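Local coordinates for putative flavoprotein (Bacteroides eggerthii, PDB 4ICI) that binds flavin mononucleotide in a flavodoxin-like fold and probably serves as an electron-transfer or redox flavoprotein, at residues L17-S22 against D41-A46. Sequence-based numbering, arbitrary orientation.
Sequences LVAYFS and DLYPIA. With FMN (flavin mononucleotide), chain B; EDO (1,2-ethanediol), chain E; EDO (1,2-ethanediol), chain G.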
loop_
_atom_site.group_PDB
_atom_site.type_symbol
_atom_site.label_atom_id
_atom_site.label_comp_id
_atom_site.label_asym_id
_atom_site.label_seq_id
_atom_site.Cartn_x
_atom_site.Cartn_y
_atom_site.Cartn_z
ATOM N N LEU A 17 -0.537 9.899 7.086
ATOM C CA LEU A 17 0.568 9.010 6.795
ATOM C C LEU A 17 0.386 8.357 5.447
ATOM O O LEU A 17 -0.731 7.929 5.099
ATOM C CB LEU A 17 0.642 7.910 7.847
ATOM C CG LEU A 17 1.809 6.929 7.758
ATOM C CD1 LEU A 17 3.153 7.657 7.966
ATOM C CD2 LEU A 17 1.612 5.778 8.735
ATOM N N VAL A 18 1.483 8.323 4.689
ATOM C CA VAL A 18 1.576 7.588 3.434
ATOM C C VAL A 18 2.515 6.409 3.692
ATOM O O VAL A 18 3.735 6.574 3.691
ATOM C CB VAL A 18 2.013 8.489 2.248
ATOM C CG1 VAL A 18 2.102 7.703 0.954
ATOM C CG2 VAL A 18 1.115 9.737 2.110
ATOM N N ALA A 19 1.926 5.253 3.948
ATOM C CA ALA A 19 2.677 4.011 4.125
ATOM C C ALA A 19 2.756 3.313 2.779
ATOM O O ALA A 19 1.785 3.316 2.020
ATOM C CB ALA A 19 1.987 3.107 5.188
ATOM N N TYR A 20 3.903 2.710 2.473
ATOM C CA TYR A 20 4.032 2.048 1.196
ATOM C C TYR A 20 5.085 0.976 1.201
ATOM O O TYR A 20 6.103 1.105 1.903
ATOM C CB TYR A 20 4.313 3.065 0.061
ATOM C CG TYR A 20 5.681 3.672 0.176
ATOM C CD1 TYR A 20 5.937 4.746 1.033
ATOM C CD2 TYR A 20 6.749 3.108 -0.491
ATOM C CE1 TYR A 20 7.217 5.274 1.157
ATOM C CE2 TYR A 20 8.008 3.613 -0.361
ATOM C CZ TYR A 20 8.242 4.700 0.464
ATOM O OH TYR A 20 9.528 5.212 0.590
ATOM N N PHE A 21 4.835 -0.042 0.391
ATOM C CA PHE A 21 5.837 -1.035 0.035
ATOM C C PHE A 21 6.224 -0.812 -1.428
ATOM O O PHE A 21 5.372 -0.581 -2.295
ATOM C CB PHE A 21 5.243 -2.439 0.213
ATOM C CG PHE A 21 6.091 -3.554 -0.364
ATOM C CD1 PHE A 21 7.373 -3.780 0.086
ATOM C CD2 PHE A 21 5.587 -4.367 -1.343
ATOM C CE1 PHE A 21 8.135 -4.776 -0.456
ATOM C CE2 PHE A 21 6.345 -5.372 -1.879
ATOM C CZ PHE A 21 7.638 -5.572 -1.431
ATOM N N SER A 22 7.526 -0.870 -1.690
ATOM C CA SER A 22 8.042 -0.762 -3.037
ATOM C C SER A 22 9.233 -1.692 -3.170
ATOM O O SER A 22 10.189 -1.597 -2.391
ATOM C CB SER A 22 8.458 0.665 -3.321
ATOM O OG SER A 22 8.883 0.827 -4.672
ATOM N N ASP A 41 3.412 12.552 6.108
ATOM C CA ASP A 41 4.617 11.810 6.456
ATOM C C ASP A 41 4.639 10.556 5.611
ATOM O O ASP A 41 3.588 10.014 5.335
ATOM C CB ASP A 41 4.560 11.399 7.934
ATOM C CG ASP A 41 4.724 12.572 8.900
ATOM O OD1 ASP A 41 5.242 13.631 8.492
ATOM O OD2 ASP A 41 4.353 12.422 10.092
ATOM N N LEU A 42 5.827 10.088 5.226
ATOM C CA LEU A 42 5.968 8.816 4.535
ATOM C C LEU A 42 6.589 7.768 5.449
ATOM O O LEU A 42 7.514 8.086 6.205
ATOM C CB LEU A 42 6.821 8.938 3.270
ATOM C CG LEU A 42 6.054 9.082 1.956
ATOM C CD1 LEU A 42 5.285 10.349 1.980
ATOM C CD2 LEU A 42 7.026 9.032 0.735
ATOM N N TYR A 43 6.077 6.536 5.351
ATOM C CA TYR A 43 6.577 5.386 6.076
ATOM C C TYR A 43 6.840 4.263 5.059
ATOM O O TYR A 43 5.912 3.597 4.586
ATOM C CB TYR A 43 5.582 4.933 7.143
ATOM C CG TYR A 43 5.864 3.556 7.744
ATOM C CD1 TYR A 43 7.035 3.293 8.439
ATOM C CD2 TYR A 43 4.938 2.547 7.636
ATOM C CE1 TYR A 43 7.282 2.024 8.980
ATOM C CE2 TYR A 43 5.184 1.287 8.178
ATOM C CZ TYR A 43 6.345 1.043 8.834
ATOM O OH TYR A 43 6.550 -0.228 9.379
ATOM N N PRO A 44 8.124 4.057 4.700
ATOM C CA PRO A 44 8.457 2.913 3.894
ATOM C C PRO A 44 8.291 1.623 4.722
ATOM O O PRO A 44 8.860 1.474 5.819
ATOM C CB PRO A 44 9.915 3.152 3.512
ATOM C CG PRO A 44 10.177 4.640 3.787
ATOM C CD PRO A 44 9.294 4.916 4.970
ATOM N N ILE A 45 7.505 0.700 4.186
ATOM C CA ILE A 45 7.302 -0.618 4.788
ATOM C C ILE A 45 8.469 -1.473 4.305
ATOM O O ILE A 45 8.455 -1.935 3.157
ATOM C CB ILE A 45 5.953 -1.236 4.342
ATOM C CG1 ILE A 45 4.748 -0.342 4.769
ATOM C CG2 ILE A 45 5.822 -2.651 4.885
ATOM C CD1 ILE A 45 3.396 -0.704 4.100
ATOM N N ALA A 46 9.490 -1.624 5.159
ATOM C CA ALA A 46 10.729 -2.262 4.764
ATOM C C ALA A 46 10.715 -3.730 5.153
ATOM O O ALA A 46 10.552 -4.070 6.327
ATOM C CB ALA A 46 11.945 -1.581 5.414
HETATM N N1 FMN B . 1.485 -5.697 -12.948
HETATM C C2 FMN B . 0.168 -5.782 -13.327
HETATM O O2 FMN B . -0.301 -4.909 -14.054
HETATM N N3 FMN B . -0.605 -6.852 -12.896
HETATM C C4 FMN B . -0.096 -7.882 -12.122
HETATM O O4 FMN B . -0.898 -8.759 -11.749
HETATM C C4A FMN B . 1.261 -7.814 -11.766
HETATM N N5 FMN B . 1.848 -8.846 -11.002
HETATM C C5A FMN B . 3.195 -8.706 -10.641
HETATM C C6 FMN B . 3.795 -9.697 -9.851
HETATM C C7 FMN B . 5.107 -9.587 -9.466
HETATM C C7M FMN B . 5.721 -10.629 -8.580
HETATM C C8 FMN B . 5.861 -8.487 -9.840
HETATM C C8M FMN B . 7.312 -8.381 -9.429
HETATM C C9 FMN B . 5.280 -7.505 -10.632
HETATM C C9A FMN B . 3.931 -7.587 -11.029
HETATM N N10 FMN B . 3.332 -6.591 -11.816
HETATM C C10 FMN B . 2.010 -6.704 -12.174
HETATM C "C1'" FMN B . 4.117 -5.364 -12.200
HETATM C "C2'" FMN B . 4.159 -4.396 -10.985
HETATM O "O2'" FMN B . 2.898 -4.134 -10.415
HETATM C "C3'" FMN B . 4.706 -3.010 -11.383
HETATM O "O3'" FMN B . 5.934 -3.159 -12.163
HETATM C "C4'" FMN B . 4.892 -2.040 -10.178
HETATM O "O4'" FMN B . 4.968 -0.740 -10.712
HETATM C "C5'" FMN B . 6.249 -2.349 -9.440
HETATM O "O5'" FMN B . 6.306 -1.433 -8.377
HETATM P P FMN B . 7.606 -1.246 -7.462
HETATM O O1P FMN B . 8.689 -0.724 -8.419
HETATM O O2P FMN B . 7.265 -0.375 -6.350
HETATM O O3P FMN B . 8.031 -2.593 -6.869
HETATM C C1 EDO E . 11.115 0.213 1.799
HETATM O O1 EDO E . 11.904 -0.955 1.519
HETATM C C2 EDO E . 9.790 0.293 1.019
HETATM O O2 EDO E . 9.210 -0.957 0.743
HETATM C C1 EDO G . 11.369 3.314 -0.777
HETATM O O1 EDO G . 11.747 4.195 0.280
HETATM C C2 EDO G . 12.399 2.900 -1.846
HETATM O O2 EDO G . 12.826 3.893 -2.832
#
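Tyr20 O takes the N-H of Ile45 at 2.7 Å, nearly straight at 173°, and the CB and CG1 of Ile45 also close on that oxygen. The bond is the last of four joining the two parallel strands of the first beta-alpha-beta unit of the flavodoxin-like fold, whose crossover is helix 26-38 and whose second strand, 41-44, is at the edge of the sheet. Val18 N gives to Asp41 O at 2.8 Å, Tyr43 N to Val18 O, and Tyr20 N to Tyr43 O, so Val18 and Tyr20 use both their N-H and their C=O on this neighbour, while Leu17, Ala19 and Phe21 bond to strand 90-96.

On the helix 26-38 face, Tyr20 is the residue most covered by the other segment. Its CG sits between the backbone N and the carbonyl carbon (chi1 69°), and the ring reaches across to the second strand. Pro44 CA lies over one ring face, offset toward the rim, in a CH-pi contact 4.1 Å from the centroid; Leu42 CD2 meets Tyr20 CE1 at 3.8 Å. An alanine in place of Tyr20 would probably leave Pro44 CA without its ring and open a gap beside Leu42 CD2.

On the opposite face of the sheet, Leu17 CD1 touches Tyr43 CB at 3.7 Å, and Ala19 CB meets the edge of the Tyr43 ring, whose hydroxyl bonds to Ser80 O. Ile45 packs there too, reaching Ile106 and Phe109 of helix 104-112.

Past Phe21 and Ile45 the segments diverge, and an ethanediol, probably from the crystallisation liquor, bridges Ser22 N and Ile45 O. Ser22 then turns to the cofactor: with OG anti to the backbone N (chi1 -176°), it donates to FMN phosphate oxygen O2P at 2.6 Å.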